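Local coordinates for protein Aac(6')-ib (Escherichia coli, PDB 2VQY) that probably transfers an acetyl group from acetyl-CoA to the 6'-amino group of aminoglycoside antibiotics such as kanamycin B, conferring resistance to them, at residues Ser95-Gly100 against Gly113-Asp118; Leu142-Pro147 against Met188-Gln193; Gly104-Glu109 against Lys151-Pro156. The protein carries 2 engineered substitutions. All coordinates share one frame; numbering follows the deposited sequence.

Interaction 1 of 3, residues Ser95-Gly100 against Gly113-Asp118; sequences SYVALG and GVRGID. With PAR (paromomycin), chain C.
The carbonyl oxygen Val114 O is held from both faces of its plane: Ala98 N, 3.2 Å from Val114 O, comes over one face of the carbonyl and Arg115 NH1 over the other. A water bound by Leu99 N also donates to it. The antiparallel ladder here pairs strands 88-97 and 114-121 in the central sheet of the GNAT fold, and its hydrogen-bonded pair, Tyr96 with Gly116, is closed by Tyr96 N to Gly116 O and Gly116 N to Tyr96 O, both 2.9 Å.

Next to it, Val97 and Arg115 form a non-hydrogen-bonded pair whose side chains run alongside each other. The bend at chi2 (-75°) folds the arginine back along the strand, laying one guanidinium face under Val97 CG2, while NH1 has a second acceptor in Pro112 O. On the face of the sheet carrying Tyr96, the ring lies directly against the glycine backbone of Gly116, whose CA makes a CH-pi contact 3.6 Å from the ring centroid. Paromomycin N12 sits over the opposite face, off centre, and the ring is thus sandwiched between strand and drug. Tyr96 OH is fixed by a hydrogen bond with Gln153 NE2 and by a water that donates to Ile117 O.

Farther along strand 114-121 comes Asp118. Its carboxylate, turned 21° from the Tyr96 ring plane, meets the ring edge through OD2, which also accepts from Gln94. The other oxygen serves the antibiotic: Asp118 OD1 takes hydrogen bonds from paromomycin O61 at 2.6 Å and from the amino nitrogen N32 at 2.8 Å.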
# COMPACT_ATOMS: atom_id res chain seq x y z
N SER A 95 2.95 0.19 -4.54
CA SER A 95 3.66 -1.08 -4.37
C SER A 95 5.13 -0.80 -4.51
O SER A 95 5.52 0.19 -5.15
CB SER A 95 3.20 -2.14 -5.37
OG SER A 95 3.42 -1.71 -6.72
N TYR A 96 5.96 -1.67 -3.94
CA TYR A 96 7.40 -1.50 -4.02
C TYR A 96 8.12 -2.84 -4.08
O TYR A 96 7.61 -3.87 -3.61
CB TYR A 96 7.95 -0.60 -2.86
CG TYR A 96 7.65 -1.16 -1.49
CD1 TYR A 96 8.49 -2.12 -0.94
CD2 TYR A 96 6.53 -0.72 -0.75
CE1 TYR A 96 8.22 -2.68 0.32
CE2 TYR A 96 6.26 -1.29 0.54
CZ TYR A 96 7.11 -2.25 1.04
OH TYR A 96 6.88 -2.83 2.25
N VAL A 97 9.29 -2.82 -4.72
CA VAL A 97 10.18 -3.99 -4.70
C VAL A 97 10.98 -3.92 -3.40
O VAL A 97 11.80 -3.03 -3.21
CB VAL A 97 11.12 -4.01 -5.95
CG1 VAL A 97 12.08 -5.24 -5.85
CG2 VAL A 97 10.28 -4.00 -7.26
N ALA A 98 10.74 -4.87 -2.49
CA ALA A 98 11.35 -4.80 -1.15
C ALA A 98 12.90 -4.78 -1.21
O ALA A 98 13.56 -3.99 -0.52
CB ALA A 98 10.83 -5.98 -0.30
N LEU A 99 13.47 -5.64 -2.05
CA LEU A 99 14.93 -5.68 -2.26
C LEU A 99 15.52 -4.33 -2.77
O LEU A 99 16.70 -4.04 -2.52
CB LEU A 99 15.26 -6.84 -3.21
CG LEU A 99 16.67 -7.38 -3.33
CD1 LEU A 99 17.16 -7.76 -1.94
CD2 LEU A 99 16.61 -8.60 -4.25
N GLY A 100 14.68 -3.53 -3.45
CA GLY A 100 15.01 -2.18 -4.01
C GLY A 100 14.74 -0.94 -3.15
O GLY A 100 14.88 0.21 -3.62
N GLY A 113 11.43 -11.04 -5.94
CA GLY A 113 10.01 -11.24 -6.24
C GLY A 113 9.06 -10.67 -5.17
O GLY A 113 7.84 -10.60 -5.37
N VAL A 114 9.62 -10.25 -4.04
CA VAL A 114 8.78 -9.78 -2.94
C VAL A 114 8.35 -8.33 -3.24
O VAL A 114 9.19 -7.49 -3.60
CB VAL A 114 9.50 -9.88 -1.55
CG1 VAL A 114 8.64 -9.33 -0.45
CG2 VAL A 114 9.89 -11.36 -1.23
N ARG A 115 7.05 -8.08 -3.13
CA ARG A 115 6.49 -6.75 -3.27
C ARG A 115 5.83 -6.35 -1.97
O ARG A 115 5.14 -7.18 -1.35
CB ARG A 115 5.44 -6.69 -4.38
CG ARG A 115 5.96 -7.08 -5.75
CD ARG A 115 6.83 -5.98 -6.40
NE ARG A 115 7.37 -6.50 -7.68
CZ ARG A 115 8.48 -7.24 -7.76
NH1 ARG A 115 9.15 -7.54 -6.63
NH2 ARG A 115 8.92 -7.70 -8.93
N GLY A 116 6.01 -5.09 -1.55
CA GLY A 116 5.24 -4.57 -0.41
C GLY A 116 4.18 -3.59 -0.88
O GLY A 116 4.25 -3.05 -2.01
N ILE A 117 3.19 -3.32 -0.04
CA ILE A 117 2.14 -2.34 -0.37
C ILE A 117 1.87 -1.39 0.81
O ILE A 117 2.04 -1.77 1.99
CB ILE A 117 0.82 -3.01 -0.81
CG1 ILE A 117 0.26 -3.94 0.30
CG2 ILE A 117 0.99 -3.78 -2.18
CD1 ILE A 117 -1.12 -4.59 -0.02
N ASP A 118 1.43 -0.17 0.47
CA ASP A 118 0.92 0.81 1.45
C ASP A 118 -0.28 1.45 0.80
O ASP A 118 -0.33 1.55 -0.45
CB ASP A 118 1.96 1.89 1.76
CG ASP A 118 3.32 1.32 2.18
OD1 ASP A 118 3.43 0.93 3.35
OD2 ASP A 118 4.26 1.29 1.36
C11 PAR C . 4.97 4.89 3.65
O11 PAR C . 6.07 4.11 4.16
C21 PAR C . 4.99 6.34 4.18
N21 PAR C . 6.31 6.91 3.93
C31 PAR C . 4.68 6.31 5.70
O31 PAR C . 4.73 7.65 6.27
C41 PAR C . 3.34 5.59 5.97
O41 PAR C . 3.04 5.50 7.38
C51 PAR C . 3.38 4.15 5.34
O51 PAR C . 3.80 4.21 3.91
C61 PAR C . 2.00 3.48 5.35
O61 PAR C . 2.15 2.05 5.35
C12 PAR C . 8.68 1.16 2.72
N12 PAR C . 9.32 0.09 1.93
C22 PAR C . 7.38 0.67 3.39
C32 PAR C . 6.83 1.84 4.23
N32 PAR C . 5.62 1.38 4.97
C42 PAR C . 6.48 3.03 3.27
C52 PAR C . 7.75 3.54 2.54
O52 PAR C . 7.34 4.49 1.51
C62 PAR C . 8.34 2.33 1.77
O62 PAR C . 9.50 2.82 1.10
C13 PAR C . 8.28 5.59 1.33
C23 PAR C . 8.61 5.70 -0.17
O23 PAR C . 9.80 5.00 -0.49
C33 PAR C . 8.82 7.22 -0.33
O33 PAR C . 10.07 7.56 0.34
C43 PAR C . 7.66 7.76 0.53
O43 PAR C . 7.44 6.77 1.59
C53 PAR C . 6.36 7.86 -0.29
O53 PAR C . 6.15 6.60 -0.98
C14 PAR C . 10.37 8.96 0.32
C24 PAR C . 11.84 9.15 -0.08
N24 PAR C . 12.70 8.31 0.79
C34 PAR C . 12.23 10.64 0.05
O34 PAR C . 11.58 11.39 -1.00
C44 PAR C . 11.85 11.22 1.43
O44 PAR C . 12.65 10.61 2.46
C54 PAR C . 10.38 10.93 1.75
O54 PAR C . 10.19 9.47 1.68
C64 PAR C . 10.02 11.56 3.11
N64 PAR C . 9.05 10.71 3.80
O HOH W 1 4.57 -2.17 3.28
O HOH W 2 11.99 -7.77 -3.29

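Interaction 2 of 3, residues Leu142-Pro147 against Met188-Gln193; sequences LLFNDP and MVQTRQ
Arg192 clasps the carbonyl oxygen of Phe144 end-on with both terminal nitrogens, NH1 at 3.0 Å and NH2 at 2.9 Å from Phe144 O. The oxygen lies in the guanidinium plane, and the two nitrogens reach it from opposite faces of the carbonyl plane. A bend at chi3 (-66°) turns an otherwise extended arginine back over Phe144, bringing ring atom CD1 over the centre of one guanidinium face; the two planes stand 69° apart, so this is no parallel stack.

This is the tight part. The far end of the ring rests against the backbone where strand 183-191 gives way to helix 192-197: Phe144 CZ is 3.4 Å from Gln190 O, which lies at the ring edge, and Phe144 CE1 is 3.5 Å from Arg192 CA. Toward solvent the contact thins out, with exposed Pro147 approaching the guanidinium through backbone atoms, Pro147 CA being 3.7 Å from Arg192 NH2.

NH2 also donates to Val149 O, and Thr191 N-caps helix 192-197 through Ala194 N. The arginine therefore ties the C-terminal end of helix 131-144 to the start of helix 192-197, while Phe144 also packs on Phe195 and on Ile152 of strand 151-154.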
# COMPACT_ATOMS: atom_id res chain seq x y z
N LEU A 142 -3.53 -7.44 -8.85
CA LEU A 142 -2.66 -6.74 -9.79
C LEU A 142 -1.24 -7.27 -9.69
O LEU A 142 -0.62 -7.64 -10.69
CB LEU A 142 -2.68 -5.22 -9.51
CG LEU A 142 -1.95 -4.23 -10.43
CD1 LEU A 142 -2.54 -2.83 -10.26
CD2 LEU A 142 -0.45 -4.18 -10.18
N LEU A 143 -0.70 -7.28 -8.47
CA LEU A 143 0.68 -7.67 -8.27
C LEU A 143 0.98 -9.14 -8.66
O LEU A 143 2.02 -9.40 -9.30
CB LEU A 143 1.10 -7.41 -6.82
CG LEU A 143 1.20 -5.89 -6.49
CD1 LEU A 143 1.33 -5.68 -4.96
CD2 LEU A 143 2.37 -5.23 -7.22
N PHE A 144 0.11 -10.08 -8.29
CA PHE A 144 0.30 -11.48 -8.73
C PHE A 144 0.14 -11.71 -10.26
O PHE A 144 0.61 -12.72 -10.80
CB PHE A 144 -0.55 -12.45 -7.92
CG PHE A 144 -0.05 -12.64 -6.50
CD1 PHE A 144 1.31 -12.93 -6.24
CD2 PHE A 144 -0.93 -12.54 -5.42
CE1 PHE A 144 1.76 -13.14 -4.93
CE2 PHE A 144 -0.49 -12.73 -4.09
CZ PHE A 144 0.86 -13.04 -3.85
N ASN A 145 -0.52 -10.78 -10.94
CA ASN A 145 -0.52 -10.77 -12.41
C ASN A 145 0.83 -10.43 -13.04
O ASN A 145 0.99 -10.51 -14.26
CB ASN A 145 -1.65 -9.88 -12.96
CG ASN A 145 -2.98 -10.55 -12.90
OD1 ASN A 145 -3.05 -11.80 -12.90
ND2 ASN A 145 -4.06 -9.75 -12.85
N ASP A 146 1.80 -10.04 -12.23
CA ASP A 146 3.18 -10.05 -12.64
C ASP A 146 3.76 -11.39 -12.23
O ASP A 146 3.98 -11.63 -11.03
CB ASP A 146 3.95 -8.89 -11.98
CG ASP A 146 5.43 -8.88 -12.32
OD1 ASP A 146 5.89 -9.78 -13.05
OD2 ASP A 146 6.14 -7.98 -11.86
N PRO A 147 4.07 -12.28 -13.21
CA PRO A 147 4.50 -13.63 -12.82
C PRO A 147 5.83 -13.68 -12.05
O PRO A 147 6.12 -14.70 -11.40
CB PRO A 147 4.57 -14.40 -14.16
CG PRO A 147 4.89 -13.30 -15.17
CD PRO A 147 4.09 -12.10 -14.68
N MET A 188 3.39 -8.54 7.72
CA MET A 188 2.31 -9.39 7.26
C MET A 188 2.57 -9.81 5.83
O MET A 188 3.06 -9.01 5.05
CB MET A 188 0.96 -8.65 7.32
CG MET A 188 0.58 -8.15 8.76
SD MET A 188 -1.00 -7.32 8.77
CE MET A 188 -2.15 -8.70 8.63
N VAL A 189 2.26 -11.06 5.49
CA VAL A 189 2.55 -11.54 4.12
C VAL A 189 1.37 -12.32 3.53
O VAL A 189 0.52 -12.90 4.25
CB VAL A 189 3.85 -12.40 4.03
CG1 VAL A 189 5.10 -11.64 4.54
CG2 VAL A 189 3.65 -13.76 4.70
N GLN A 190 1.35 -12.38 2.20
CA GLN A 190 0.43 -13.24 1.47
C GLN A 190 1.27 -13.83 0.33
O GLN A 190 1.75 -13.09 -0.52
CB GLN A 190 -0.77 -12.45 0.93
CG GLN A 190 -1.75 -13.32 0.17
CD GLN A 190 -3.06 -12.65 -0.20
OE1 GLN A 190 -3.36 -11.49 0.18
NE2 GLN A 190 -3.88 -13.40 -0.86
N THR A 191 1.45 -15.15 0.33
CA THR A 191 2.32 -15.77 -0.70
C THR A 191 1.49 -16.05 -1.95
O THR A 191 0.25 -16.11 -1.90
CB THR A 191 2.93 -17.13 -0.24
OG1 THR A 191 1.87 -18.08 -0.09
CG2 THR A 191 3.69 -16.96 1.09
N ARG A 192 2.17 -16.22 -3.08
CA ARG A 192 1.48 -16.62 -4.30
C ARG A 192 0.70 -17.93 -4.11
O ARG A 192 -0.42 -18.01 -4.55
CB ARG A 192 2.44 -16.73 -5.49
CG ARG A 192 1.69 -17.20 -6.76
CD ARG A 192 2.61 -17.24 -8.00
NE ARG A 192 3.07 -15.90 -8.41
CZ ARG A 192 2.36 -15.05 -9.15
NH1 ARG A 192 1.13 -15.37 -9.59
NH2 ARG A 192 2.89 -13.86 -9.45
N GLN A 193 1.28 -18.92 -3.44
CA GLN A 193 0.56 -20.20 -3.22
C GLN A 193 -0.76 -20.01 -2.46
O GLN A 193 -1.77 -20.60 -2.82
CB GLN A 193 1.46 -21.21 -2.53
CG GLN A 193 0.81 -22.61 -2.37
CD GLN A 193 1.80 -23.66 -1.85
OE1 GLN A 193 2.25 -23.60 -0.68
NE2 GLN A 193 2.16 -24.62 -2.72

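Interaction 3 of 3, residues Gly104-Glu109 against Lys151-Pro156; sequences GWWEEE and KIQTDP. Engineered in segment 104-109: Trp105 (natural residue Arg). With PAR (paromomycin), chain C.
Two torsions set up the meeting of Trp106 and Gln153. The indole of Trp106 has CG anti to its carbonyl carbon (chi1 -44°), whereas CG of Gln153 is wedged between backbone N and carbonyl carbon (chi1 68°) and the rest of the chain runs out extended toward the ring. The amide arrives from the opposite direction and points its nitrogen at the indole face: Gln153 NE2 stands 3.1 Å above the Trp106 ring plane, over its centre, with the amide plane turned 72° from the ring. The amide is held at both ends, its OE1 by Tyr187 OH.

Asp155 comes to the edges of both indoles. Asp155 OD2 is 3.5 Å from Trp106 CZ2 and likewise close to CZ3 of Trp105, an engineered residue that is arginine in the natural sequence. Trp105 lays one face against the C12 region of paromomycin, while N12 of the drug lies in the plane of the Trp106 ring, 3.0 Å from Trp106 NE1.

Away from the drug, the segments 104-109 and 151-156 are bridged by water. One molecule donates to both Glu109 OE1 and Gln153 OE1; another donates to Glu109 OE1 and accepts from Lys151 NZ, bridging opposite charges whose nearest atoms, Glu109 OE1 and Lys151 NZ, are 4.8 Å apart. Glu109 OE2 accepts from Asp111 N.

The chemistry suits an amino sugar: Trp106 and a carboxylate, with engineered Trp105 adding a second aromatic surface in this variant. Paromomycin N32 donates to Asp155 OD1 at 2.9 Å, more weakly to Asp155 OD2, and also to Asp118 OD1, so acidic acceptors from two neighbouring strands converge on one amine.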
# COMPACT_ATOMS: atom_id res chain seq x y z
N GLY A 104 18.15 1.00 5.04
CA GLY A 104 17.48 0.69 6.31
C GLY A 104 16.26 -0.19 6.14
O GLY A 104 15.82 -0.84 7.09
N TRP A 105 15.71 -0.19 4.93
CA TRP A 105 14.47 -0.88 4.61
C TRP A 105 14.71 -2.29 4.06
O TRP A 105 15.45 -2.44 3.08
CB TRP A 105 13.65 -0.06 3.60
CG TRP A 105 13.05 1.17 4.18
CD1 TRP A 105 13.53 2.46 4.12
CD2 TRP A 105 11.85 1.22 4.96
NE1 TRP A 105 12.69 3.31 4.82
CE2 TRP A 105 11.65 2.58 5.35
CE3 TRP A 105 10.93 0.25 5.39
CZ2 TRP A 105 10.56 2.99 6.13
CZ3 TRP A 105 9.82 0.66 6.15
CH2 TRP A 105 9.65 2.01 6.51
N TRP A 106 14.07 -3.29 4.68
CA TRP A 106 14.05 -4.69 4.20
C TRP A 106 15.47 -5.24 3.94
O TRP A 106 15.70 -5.94 2.95
CB TRP A 106 13.11 -4.85 2.95
CG TRP A 106 11.85 -4.08 3.24
CD1 TRP A 106 11.33 -3.03 2.55
CD2 TRP A 106 11.00 -4.27 4.39
NE1 TRP A 106 10.20 -2.54 3.19
CE2 TRP A 106 9.96 -3.29 4.32
CE3 TRP A 106 10.97 -5.21 5.45
CZ2 TRP A 106 8.96 -3.16 5.29
CZ3 TRP A 106 9.96 -5.10 6.41
CH2 TRP A 106 8.95 -4.10 6.32
N GLU A 107 16.39 -4.94 4.85
CA GLU A 107 17.80 -5.29 4.62
C GLU A 107 18.09 -6.79 4.64
O GLU A 107 19.12 -7.22 4.09
CB GLU A 107 18.72 -4.52 5.59
CG GLU A 107 18.75 -3.02 5.30
CD GLU A 107 19.76 -2.28 6.13
OE1 GLU A 107 20.28 -2.85 7.11
OE2 GLU A 107 20.04 -1.10 5.79
N GLU A 108 17.21 -7.60 5.26
CA GLU A 108 17.35 -9.07 5.24
C GLU A 108 16.76 -9.71 3.98
O GLU A 108 16.94 -10.92 3.73
CB GLU A 108 16.70 -9.72 6.48
CG GLU A 108 17.06 -9.05 7.81
CD GLU A 108 18.53 -8.67 7.93
OE1 GLU A 108 19.40 -9.55 7.69
OE2 GLU A 108 18.82 -7.50 8.28
N GLU A 109 16.06 -8.92 3.16
CA GLU A 109 15.39 -9.52 2.01
C GLU A 109 16.41 -10.03 1.00
O GLU A 109 17.46 -9.41 0.81
CB GLU A 109 14.40 -8.54 1.34
CG GLU A 109 13.59 -9.18 0.21
CD GLU A 109 12.77 -10.39 0.67
OE1 GLU A 109 11.75 -10.21 1.35
OE2 GLU A 109 13.14 -11.53 0.32
N LYS A 151 5.48 -13.06 -3.47
CA LYS A 151 4.88 -12.85 -2.13
C LYS A 151 4.64 -11.36 -1.97
O LYS A 151 5.46 -10.54 -2.45
CB LYS A 151 5.90 -13.27 -1.07
CG LYS A 151 5.42 -13.08 0.38
CD LYS A 151 6.39 -13.77 1.35
CE LYS A 151 7.73 -13.06 1.46
NZ LYS A 151 8.69 -13.81 2.37
N ILE A 152 3.55 -11.00 -1.33
CA ILE A 152 3.30 -9.60 -1.04
C ILE A 152 3.44 -9.42 0.46
O ILE A 152 2.99 -10.27 1.24
CB ILE A 152 1.91 -9.14 -1.53
CG1 ILE A 152 1.77 -9.45 -3.03
CG2 ILE A 152 1.73 -7.63 -1.28
CD1 ILE A 152 0.35 -9.27 -3.52
N GLN A 153 4.08 -8.33 0.86
CA GLN A 153 4.21 -8.02 2.29
C GLN A 153 3.60 -6.66 2.59
O GLN A 153 3.37 -5.85 1.68
CB GLN A 153 5.67 -7.98 2.69
CG GLN A 153 6.42 -6.77 2.06
CD GLN A 153 7.87 -6.64 2.49
OE1 GLN A 153 8.61 -7.64 2.55
NE2 GLN A 153 8.32 -5.40 2.69
N THR A 154 3.36 -6.41 3.87
CA THR A 154 2.97 -5.06 4.33
C THR A 154 3.44 -4.91 5.80
O THR A 154 3.79 -5.92 6.44
CB THR A 154 1.45 -4.81 4.14
OG1 THR A 154 1.14 -3.42 4.34
CG2 THR A 154 0.62 -5.69 5.08
N ASP A 155 3.47 -3.68 6.29
CA ASP A 155 4.16 -3.37 7.54
C ASP A 155 3.34 -2.33 8.35
O ASP A 155 3.88 -1.29 8.72
CB ASP A 155 5.59 -2.88 7.27
CG ASP A 155 5.64 -1.54 6.49
OD1 ASP A 155 4.63 -1.18 5.80
OD2 ASP A 155 6.69 -0.85 6.61
N PRO A 156 2.05 -2.64 8.64
CA PRO A 156 1.28 -1.66 9.44
C PRO A 156 1.93 -1.44 10.80
O PRO A 156 2.60 -2.34 11.32
CB PRO A 156 -0.08 -2.34 9.62
CG PRO A 156 0.17 -3.84 9.40
CD PRO A 156 1.25 -3.84 8.33
C11 PAR C . 4.97 4.89 3.65
O11 PAR C . 6.07 4.11 4.16
C21 PAR C . 4.99 6.34 4.18
N21 PAR C . 6.31 6.91 3.93
C31 PAR C . 4.68 6.31 5.70
O31 PAR C . 4.73 7.65 6.27
C41 PAR C . 3.34 5.59 5.97
O41 PAR C . 3.04 5.50 7.38
C51 PAR C . 3.38 4.15 5.34
O51 PAR C . 3.80 4.21 3.91
C61 PAR C . 2.00 3.48 5.35
O61 PAR C . 2.15 2.05 5.35
C12 PAR C . 8.68 1.16 2.72
N12 PAR C . 9.32 0.09 1.93
C22 PAR C . 7.38 0.67 3.39
C32 PAR C . 6.83 1.84 4.23
N32 PAR C . 5.62 1.38 4.97
C42 PAR C . 6.48 3.03 3.27
C52 PAR C . 7.75 3.54 2.54
O52 PAR C . 7.34 4.49 1.51
C62 PAR C . 8.34 2.33 1.77
O62 PAR C . 9.50 2.82 1.10
C13 PAR C . 8.28 5.59 1.33
C23 PAR C . 8.61 5.70 -0.17
O23 PAR C . 9.80 5.00 -0.49
C33 PAR C . 8.82 7.22 -0.33
O33 PAR C . 10.07 7.56 0.34
C43 PAR C . 7.66 7.76 0.53
O43 PAR C . 7.44 6.77 1.59
C53 PAR C . 6.36 7.86 -0.29
O53 PAR C . 6.15 6.60 -0.98
C14 PAR C . 10.37 8.96 0.32
C24 PAR C . 11.84 9.15 -0.08
N24 PAR C . 12.70 8.31 0.79
C34 PAR C . 12.23 10.64 0.05
O34 PAR C . 11.58 11.39 -1.00
C44 PAR C . 11.85 11.22 1.43
O44 PAR C . 12.65 10.61 2.46
C54 PAR C . 10.38 10.93 1.75
O54 PAR C . 10.19 9.47 1.68
C64 PAR C . 10.02 11.56 3.11
N64 PAR C . 9.05 10.71 3.80
O HOH W 3 11.32 -7.92 2.75
O HOH W 4 10.30 -11.57 3.01
O HOH W 5 11.87 -13.67 1.26

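All three contacts reach the mixed central sheet. Interactions 1 and 3 are close, with centres about 7 Å apart, because strands 114-121 and 151-154 are neighbours; they alternate along the chain and together line the paromomycin site, with acetyl coenzyme A touching residues of both. The centre of interaction 2 is about 11 Å from that of interaction 1 and about 14 Å from that of interaction 3. It follows interaction 1 in sequence and meets it where Leu143 of helix 131-144 packs on Ile117 and Ser95. Its segments alternate with those of interaction 3, and strand 183-191 pairs with strand 151-154, so one sheet joins the antibiotic pocket to the packing of helices 131-144 and 192-197.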